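Local structure of anthrone oxidase-like protein (5F9P) at residues A[21-26]-A[87-92]; A[146-151]-A[187-192]. The protein probably acts as a monooxygenase that cleaves a carbon–carbon bond, opening ring B oxidatively in the biosynthesis of atypical angucyclines. One frame throughout, in Å; residues are numbered along the deposited sequence.

In the fold
From the N terminus, the chain runs through strand 10-17 into helix 21-37, whose first turns are met by residues 87-92 at the lead into strand 92-105. Interaction 1 thereby closes a loop of 60 residues and ties the start of helix 21-37 to the link between helix 76-88 and strand 92-105 in the first ferredoxin-like half. The chain then enters the second half at strand 122-130. Interaction 2 closes a shorter loop of 35 residues, between the turn after helix 135-142 and helix 183-190. The loops follow in series, neither nesting nor crossing. Their centres lie about 32 Å apart, one in each half, and strands of both halves close the eight-stranded barrel.

Interaction 1 of 2, residues A[21-26]-A[87-92]; sequences PEKQGK and GEITTS
Ile-89 lies against Lys-23 and Lys-26 on the first turns of helix 21-37, in the N-terminal half of a dimeric alpha/beta-barrel type fold, here closed by the two halves of one chain. This half has the ferredoxin-like beta-alpha-beta-beta-alpha-beta order, and the contact joins the start of its first helix to the link between its second helical region and its last strand. Gly-87 and Glu-88 bring helix 76-88 toward the contact. Ile-89 then does nearly all the work from its side, buried and pointing its side chain at the helix. With chi1 at 54°, CG1 sits between the backbone N and the carbonyl carbon, and CD1 continues outward to meet Lys-26 CG at 3.8 Å. The other branch, CG2, lies 3.8 Å from Lys-26 CE. Lys-26 leaves the helix with CG anti to the backbone N (chi1 -176°), which carries CG to Ile-89 CD1; the bends at chi2 and chi3 then bring CE to CG2, and the methylenes run obliquely across the isoleucine. Lys-23 takes the backbone side of Ile-89: its CB is 3.6 Å from Ile-89 O, and its CD is 4.1 Å from Ile-89 CA. Here methylenes lie against the Ile-89 backbone; NZ of the extended Lys-23 chain goes on to a salt bridge with Asp-19, and Ile-89 O accepts a hydrogen bond from Thr-18 OG1. The two backbones come nearest here, with Lys-23 CA and Ile-89 CA 5.6 Å apart. After Ile-89 the chain turns away from the lysines. Thr-91 and Ser-92 both face Thr-17 in a classic beta bulge where strand 92-105 begins, and Thr-91 OG1 and Ser-92 OG are each hydrogen-bonded to Thr-17 OG1.

Interaction 2 of 2, residues A[146-151]-A[187-192]; sequences QAFLAQ and EAYRDQ
Tyr-189 OH is the atom on which the contact converges: Phe-148 CZ and CE2 both approach it to 3.3 Å, and Leu-149 CD2 comes to 3.6 Å. The meeting is van der Waals in kind, with no hydrogen bond passing between residues 146-151 and 187-192. The hydroxyl comes in at the edge of the Phe-148 ring, near its plane, and Tyr-189 CE1 follows along the same edge, 4.0 Å from Phe-148 CE2. The two aromatic side chains cross at about a right angle. Leu-149 crosses Tyr-189 just as steeply and sets its CD2 methyl 3.7 Å from Tyr-189 CZ, close to the root of the hydroxyl. Within the turn, Leu-149 CG lies 4.0 Å above one face of the Phe-148 ring, toward its rim. Phe-148 has chi1 at 69°, which puts CG between the backbone N and the carbonyl carbon and turns the ring toward helix 183-190. From that helix Tyr-189 reaches back with CG anti to the backbone N (chi1 171°), spanning the gap between backbones whose nearest CA atoms, Leu-149 CA and Tyr-189 CA, are 9.7 Å apart. Beyond the tyrosine, Arg-190 grips Asp-191 side-on where the chain leaves the helix, NE serving OD1 and NH2 serving OD2, the latter on the syn side at 2.9 Å with an N-H...O angle of 166°. In the second ferredoxin-like half, the contact thus joins the 3-10 turn that precedes strand 155-167 to helix 183-190. Arg-201 of helix 199-211 makes a cation-pi contact with the Tyr-189 ring and also touches Phe-148, while Trp-180, ending strand 172-180, meets the tyrosine ring. Leu-149 rests on Phe-155 and His-158 of strand 155-167.

Interaction 1 of 2, residues A[21-26]-A[87-92]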
ATOM      1  N   PRO A  21      -4.105  -2.922 -19.877  1.00 23.04           N
ATOM      2  CA  PRO A  21      -4.446  -4.052 -19.012  1.00 21.54           C
ATOM      3  C   PRO A  21      -3.542  -5.242 -19.286  1.00 20.08           C
ATOM      4  O   PRO A  21      -3.384  -6.067 -18.398  1.00 16.11           O
ATOM      5  CB  PRO A  21      -5.896  -4.377 -19.397  1.00 19.63           C
ATOM      6  CG  PRO A  21      -6.071  -3.806 -20.772  1.00 22.40           C
ATOM      7  CD  PRO A  21      -5.172  -2.605 -20.847  1.00 22.67           C
ATOM      8  N   GLU A  22      -2.952  -5.320 -20.480  1.00 20.78           N
ATOM      9  CA  GLU A  22      -2.044  -6.422 -20.803  1.00 19.63           C
ATOM     10  C   GLU A  22      -0.750  -6.299 -20.005  1.00 19.63           C
ATOM     11  O   GLU A  22      -0.220  -7.291 -19.499  1.00 16.93           O
ATOM     12  CB  GLU A  22      -1.719  -6.465 -22.304  1.00 27.04           C
ATOM     13  CG  GLU A  22      -2.882  -6.914 -23.189  1.00 27.59           C
ATOM     14  CD  GLU A  22      -3.862  -5.789 -23.495  1.00 28.46           C
ATOM     15  OE1 GLU A  22      -3.580  -4.619 -23.137  1.00 24.76           O
ATOM     16  OE2 GLU A  22      -4.914  -6.081 -24.104  1.00 33.82           O
ATOM     17  N   LYS A  23      -0.237  -5.076 -19.903  1.00 15.62           N
ATOM     18  CA  LYS A  23       0.958  -4.840 -19.118  1.00 17.34           C
ATOM     19  C   LYS A  23       0.678  -5.026 -17.628  1.00 16.13           C
ATOM     20  O   LYS A  23       1.564  -5.428 -16.878  1.00 15.29           O
ATOM     21  CB  LYS A  23       1.538  -3.453 -19.395  1.00 18.93           C
ATOM     22  CG  LYS A  23       2.130  -3.296 -20.800  1.00 22.42           C
ATOM     23  CD  LYS A  23       2.635  -1.873 -20.997  1.00 20.91           C
ATOM     24  CE  LYS A  23       2.998  -1.576 -22.436  1.00 25.47           C
ATOM     25  NZ  LYS A  23       3.276  -0.121 -22.565  1.00 30.21           N
ATOM     26  N   GLN A  24      -0.550  -4.749 -17.198  1.00 14.11           N
ATOM     27  CA  GLN A  24      -0.911  -5.018 -15.812  1.00 12.63           C
ATOM     28  C   GLN A  24      -0.864  -6.514 -15.514  1.00 13.08           C
ATOM     29  O   GLN A  24      -0.335  -6.930 -14.488  1.00 14.94           O
ATOM     30  CB  GLN A  24      -2.286  -4.461 -15.447  1.00 12.02           C
ATOM     31  CG  GLN A  24      -2.672  -4.791 -14.001  1.00 12.35           C
ATOM     32  CD  GLN A  24      -3.909  -4.064 -13.541  1.00 16.57           C
ATOM     33  OE1 GLN A  24      -4.086  -2.886 -13.837  1.00 16.68           O
ATOM     34  NE2 GLN A  24      -4.773  -4.759 -12.807  1.00 14.42           N
ATOM     35  N   GLY A  25      -1.431  -7.323 -16.400  1.00 13.54           N
ATOM     36  CA  GLY A  25      -1.394  -8.763 -16.203  1.00 13.76           C
ATOM     37  C   GLY A  25       0.038  -9.273 -16.137  1.00 15.75           C
ATOM     38  O   GLY A  25       0.377 -10.173 -15.338  1.00 13.53           O
ATOM     39  N   LYS A  26       0.885  -8.703 -16.986  1.00 14.68           N
ATOM     40  CA  LYS A  26       2.297  -9.073 -17.031  1.00 16.56           C
ATOM     41  C   LYS A  26       3.021  -8.655 -15.757  1.00 17.18           C
ATOM     42  O   LYS A  26       3.832  -9.411 -15.225  1.00 13.76           O
ATOM     43  CB  LYS A  26       2.980  -8.469 -18.264  1.00 20.83           C
ATOM     44  CG  LYS A  26       4.436  -8.904 -18.426  1.00 30.67           C
ATOM     45  CD  LYS A  26       4.766  -9.222 -19.879  1.00 38.88           C
ATOM     46  CE  LYS A  26       4.318  -8.086 -20.803  1.00 48.71           C
ATOM     47  NZ  LYS A  26       4.756  -8.276 -22.223  1.00 50.53           N
ATOM     48  N   GLY A  87      10.742  -2.008 -15.753  1.00 18.16           N
ATOM     49  CA  GLY A  87      10.884  -0.743 -16.447  1.00 18.93           C
ATOM     50  C   GLY A  87      10.144  -0.750 -17.772  1.00 23.37           C
ATOM     51  O   GLY A  87       9.516   0.235 -18.149  1.00 21.29           O
ATOM     52  N   GLU A  88      10.210  -1.877 -18.474  1.00 20.44           N
ATOM     53  CA  GLU A  88       9.647  -1.992 -19.817  1.00 21.90           C
ATOM     54  C   GLU A  88       8.118  -2.078 -19.850  1.00 21.24           C
ATOM     55  O   GLU A  88       7.499  -1.808 -20.877  1.00 22.12           O
ATOM     56  CB  GLU A  88      10.264  -3.195 -20.534  1.00 19.24           C
ATOM     57  CG  GLU A  88      11.772  -3.099 -20.617  1.00 20.76           C
ATOM     58  CD  GLU A  88      12.426  -4.363 -21.111  1.00 24.94           C
ATOM     59  OE1 GLU A  88      11.705  -5.364 -21.355  1.00 25.13           O
ATOM     60  OE2 GLU A  88      13.671  -4.347 -21.253  1.00 24.38           O
ATOM     61  N   ILE A  89       7.495  -2.445 -18.738  1.00 18.98           N
ATOM     62  CA  ILE A  89       6.036  -2.565 -18.733  1.00 18.74           C
ATOM     63  C   ILE A  89       5.320  -1.588 -17.797  1.00 18.30           C
ATOM     64  O   ILE A  89       4.142  -1.768 -17.486  1.00 17.52           O
ATOM     65  CB  ILE A  89       5.600  -3.991 -18.408  1.00 17.41           C
ATOM     66  CG1 ILE A  89       6.247  -4.455 -17.096  1.00 19.36           C
ATOM     67  CG2 ILE A  89       5.980  -4.918 -19.548  1.00 20.97           C
ATOM     68  CD1 ILE A  89       5.839  -5.852 -16.695  1.00 19.09           C
ATOM     69  N   THR A  90       6.036  -0.562 -17.353  1.00 16.50           N
ATOM     70  CA  THR A  90       5.475   0.437 -16.446  1.00 16.92           C
ATOM     71  C   THR A  90       5.685   1.854 -16.963  1.00 18.55           C
ATOM     72  O   THR A  90       6.586   2.119 -17.761  1.00 20.86           O
ATOM     73  CB  THR A  90       6.102   0.348 -15.033  1.00 15.32           C
ATOM     74  OG1 THR A  90       7.522   0.517 -15.126  1.00 17.43           O
ATOM     75  CG2 THR A  90       5.799  -0.996 -14.384  1.00 15.70           C
ATOM     76  N   THR A  91       4.841   2.767 -16.502  1.00 18.16           N
ATOM     77  CA  THR A  91       5.023   4.173 -16.792  1.00 17.70           C
ATOM     78  C   THR A  91       5.715   4.837 -15.612  1.00 17.21           C
ATOM     79  O   THR A  91       6.313   5.904 -15.749  1.00 15.33           O
ATOM     80  CB  THR A  91       3.677   4.853 -17.068  1.00 23.52           C
ATOM     81  OG1 THR A  91       2.749   4.475 -16.042  1.00 17.69           O
ATOM     82  CG2 THR A  91       3.129   4.415 -18.445  1.00 21.97           C
ATOM     83  N   SER A  92       5.626   4.204 -14.448  1.00 13.51           N
ATOM     84  CA  SER A  92       6.392   4.644 -13.283  1.00 15.79           C
ATOM     85  C   SER A  92       6.590   3.527 -12.255  1.00 14.70           C
ATOM     86  O   SER A  92       5.825   2.553 -12.198  1.00 13.82           O
ATOM     87  CB  SER A  92       5.730   5.848 -12.602  1.00 18.01           C
ATOM     88  OG  SER A  92       4.566   5.458 -11.885  1.00 18.28           O
TER

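Interaction 2 of 2, residues A[146-151]-A[187-192]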
ATOM      1  N   GLN A 146      -9.361  10.642  11.750  1.00 12.75           N
ATOM      2  CA  GLN A 146     -10.436   9.941  11.056  1.00 13.34           C
ATOM      3  C   GLN A 146     -11.046   8.767  11.837  1.00 14.78           C
ATOM      4  O   GLN A 146     -11.466   7.762  11.260  1.00 12.89           O
ATOM      5  CB  GLN A 146      -9.969   9.493   9.673  1.00 12.81           C
ATOM      6  CG  GLN A 146      -9.508  10.664   8.806  1.00 13.17           C
ATOM      7  CD  GLN A 146      -9.424  10.303   7.339  1.00 15.46           C
ATOM      8  OE1 GLN A 146     -10.256  10.727   6.539  1.00 17.16           O
ATOM      9  NE2 GLN A 146      -8.410   9.530   6.976  1.00 14.88           N
ATOM     10  N   ALA A 147     -11.106   8.906  13.153  1.00 15.30           N
ATOM     11  CA  ALA A 147     -11.761   7.898  13.972  1.00 16.08           C
ATOM     12  C   ALA A 147     -13.198   7.655  13.491  1.00 17.38           C
ATOM     13  O   ALA A 147     -13.727   6.558  13.643  1.00 18.64           O
ATOM     14  CB  ALA A 147     -11.741   8.316  15.448  1.00 15.17           C
ATOM     15  N   PHE A 148     -13.824   8.666  12.891  1.00 11.57           N
ATOM     16  CA  PHE A 148     -15.212   8.533  12.449  1.00 14.88           C
ATOM     17  C   PHE A 148     -15.389   7.401  11.436  1.00 16.80           C
ATOM     18  O   PHE A 148     -16.495   6.897  11.254  1.00 17.15           O
ATOM     19  CB  PHE A 148     -15.721   9.836  11.810  1.00 13.57           C
ATOM     20  CG  PHE A 148     -15.062  10.145  10.495  1.00 14.29           C
ATOM     21  CD1 PHE A 148     -13.890  10.889  10.448  1.00 14.29           C
ATOM     22  CD2 PHE A 148     -15.590   9.650   9.309  1.00 14.65           C
ATOM     23  CE1 PHE A 148     -13.264  11.157   9.232  1.00 14.26           C
ATOM     24  CE2 PHE A 148     -14.971   9.910   8.096  1.00 16.97           C
ATOM     25  CZ  PHE A 148     -13.804  10.664   8.055  1.00 13.89           C
ATOM     26  N   LEU A 149     -14.312   7.029  10.749  1.00 17.65           N
ATOM     27  CA  LEU A 149     -14.402   6.025   9.688  1.00 14.56           C
ATOM     28  C   LEU A 149     -15.000   4.717  10.197  1.00 16.25           C
ATOM     29  O   LEU A 149     -15.749   4.059   9.487  1.00 14.19           O
ATOM     30  CB  LEU A 149     -13.031   5.756   9.067  1.00 15.52           C
ATOM     31  CG  LEU A 149     -12.440   6.767   8.076  1.00 13.56           C
ATOM     32  CD1 LEU A 149     -10.999   6.375   7.786  1.00  9.83           C
ATOM     33  CD2 LEU A 149     -13.272   6.835   6.794  1.00 12.01           C
ATOM     34  N   ALA A 150     -14.662   4.350  11.431  1.00 15.99           N
ATOM     35  CA  ALA A 150     -15.114   3.084  12.005  1.00 17.31           C
ATOM     36  C   ALA A 150     -16.634   2.943  12.021  1.00 20.87           C
ATOM     37  O   ALA A 150     -17.153   1.829  12.130  1.00 21.93           O
ATOM     38  CB  ALA A 150     -14.546   2.897  13.412  1.00 14.67           C
ATOM     39  N   GLN A 151     -17.350   4.060  11.919  1.00 15.65           N
ATOM     40  CA  GLN A 151     -18.804   4.007  11.890  1.00 17.45           C
ATOM     41  C   GLN A 151     -19.386   4.243  10.497  1.00 22.28           C
ATOM     42  O   GLN A 151     -20.596   4.271  10.324  1.00 23.32           O
ATOM     43  CB  GLN A 151     -19.413   4.955  12.928  1.00 24.19           C
ATOM     44  CG  GLN A 151     -19.273   4.454  14.375  1.00 18.06           C
ATOM     45  CD  GLN A 151     -17.884   4.669  14.937  1.00 25.17           C
ATOM     46  OE1 GLN A 151     -17.297   3.774  15.560  1.00 28.34           O
ATOM     47  NE2 GLN A 151     -17.349   5.867  14.733  1.00 23.56           N
ATOM     48  N   GLU A 187     -17.343   3.763  -2.950  1.00 15.09           N
ATOM     49  CA  GLU A 187     -17.696   4.900  -3.792  1.00 16.84           C
ATOM     50  C   GLU A 187     -18.855   5.695  -3.188  1.00 17.96           C
ATOM     51  O   GLU A 187     -18.927   6.912  -3.350  1.00 16.77           O
ATOM     52  CB  GLU A 187     -17.985   4.444  -5.224  1.00 20.26           C
ATOM     53  CG  GLU A 187     -16.782   3.763  -5.860  1.00 20.84           C
ATOM     54  CD  GLU A 187     -17.028   3.352  -7.289  1.00 21.99           C
ATOM     55  OE1 GLU A 187     -18.197   3.122  -7.647  1.00 22.70           O
ATOM     56  OE2 GLU A 187     -16.049   3.261  -8.057  1.00 23.79           O
ATOM     57  N   ALA A 188     -19.743   5.008  -2.473  1.00 17.77           N
ATOM     58  CA  ALA A 188     -20.797   5.700  -1.733  1.00 19.39           C
ATOM     59  C   ALA A 188     -20.192   6.680  -0.735  1.00 18.55           C
ATOM     60  O   ALA A 188     -20.617   7.829  -0.656  1.00 21.63           O
ATOM     61  CB  ALA A 188     -21.717   4.706  -1.031  1.00 18.42           C
ATOM     62  N   TYR A 189     -19.203   6.226   0.029  1.00 17.87           N
ATOM     63  CA  TYR A 189     -18.486   7.110   0.946  1.00 15.67           C
ATOM     64  C   TYR A 189     -17.698   8.185   0.204  1.00 17.60           C
ATOM     65  O   TYR A 189     -17.847   9.375   0.480  1.00 18.60           O
ATOM     66  CB  TYR A 189     -17.544   6.317   1.867  1.00 17.25           C
ATOM     67  CG  TYR A 189     -16.632   7.215   2.681  1.00 18.03           C
ATOM     68  CD1 TYR A 189     -17.117   7.921   3.778  1.00 15.84           C
ATOM     69  CD2 TYR A 189     -15.289   7.372   2.343  1.00 14.22           C
ATOM     70  CE1 TYR A 189     -16.284   8.751   4.531  1.00 12.63           C
ATOM     71  CE2 TYR A 189     -14.457   8.206   3.080  1.00 14.03           C
ATOM     72  CZ  TYR A 189     -14.960   8.896   4.166  1.00 14.52           C
ATOM     73  OH  TYR A 189     -14.124   9.719   4.894  1.00 15.34           O
ATOM     74  N   ARG A 190     -16.856   7.761  -0.732  1.00 16.31           N
ATOM     75  CA  ARG A 190     -16.019   8.681  -1.488  1.00 16.68           C
ATOM     76  C   ARG A 190     -16.832   9.872  -1.993  1.00 21.40           C
ATOM     77  O   ARG A 190     -16.390  11.022  -1.907  1.00 17.85           O
ATOM     78  CB  ARG A 190     -15.381   7.959  -2.674  1.00 17.58           C
ATOM     79  CG  ARG A 190     -14.450   8.813  -3.518  1.00 19.32           C
ATOM     80  CD  ARG A 190     -14.119   8.121  -4.843  1.00 16.71           C
ATOM     81  NE  ARG A 190     -15.299   8.000  -5.699  1.00 22.33           N
ATOM     82  CZ  ARG A 190     -15.360   7.255  -6.804  1.00 26.61           C
ATOM     83  NH1 ARG A 190     -14.305   6.540  -7.197  1.00 24.61           N
ATOM     84  NH2 ARG A 190     -16.485   7.212  -7.511  1.00 24.57           N
ATOM     85  N   ASP A 191     -18.029   9.582  -2.496  1.00 19.75           N
ATOM     86  CA  ASP A 191     -18.812  10.563  -3.241  1.00 21.91           C
ATOM     87  C   ASP A 191     -19.855  11.298  -2.403  1.00 18.99           C
ATOM     88  O   ASP A 191     -20.705  11.990  -2.962  1.00 22.50           O
ATOM     89  CB  ASP A 191     -19.478   9.905  -4.471  1.00 20.23           C
ATOM     90  CG  ASP A 191     -18.460   9.444  -5.515  1.00 23.45           C
ATOM     91  OD1 ASP A 191     -17.364  10.042  -5.575  1.00 23.46           O
ATOM     92  OD2 ASP A 191     -18.739   8.480  -6.267  1.00 23.44           O
ATOM     93  N   GLN A 192     -19.810  11.155  -1.078  1.00 16.95           N
ATOM     94  CA  GLN A 192     -20.747  11.878  -0.232  1.00 18.62           C
ATOM     95  C   GLN A 192     -20.716  13.355  -0.603  1.00 19.41           C
ATOM     96  O   GLN A 192     -19.642  13.916  -0.819  1.00 17.25           O
ATOM     97  CB  GLN A 192     -20.384  11.741   1.245  1.00 20.46           C
ATOM     98  CG  GLN A 192     -20.686  10.388   1.854  1.00 22.89           C
ATOM     99  CD  GLN A 192     -20.224  10.284   3.294  1.00 22.31           C
ATOM    100  OE1 GLN A 192     -19.310  10.995   3.725  1.00 22.05           O
ATOM    101  NE2 GLN A 192     -20.850   9.385   4.049  1.00 26.95           N
TER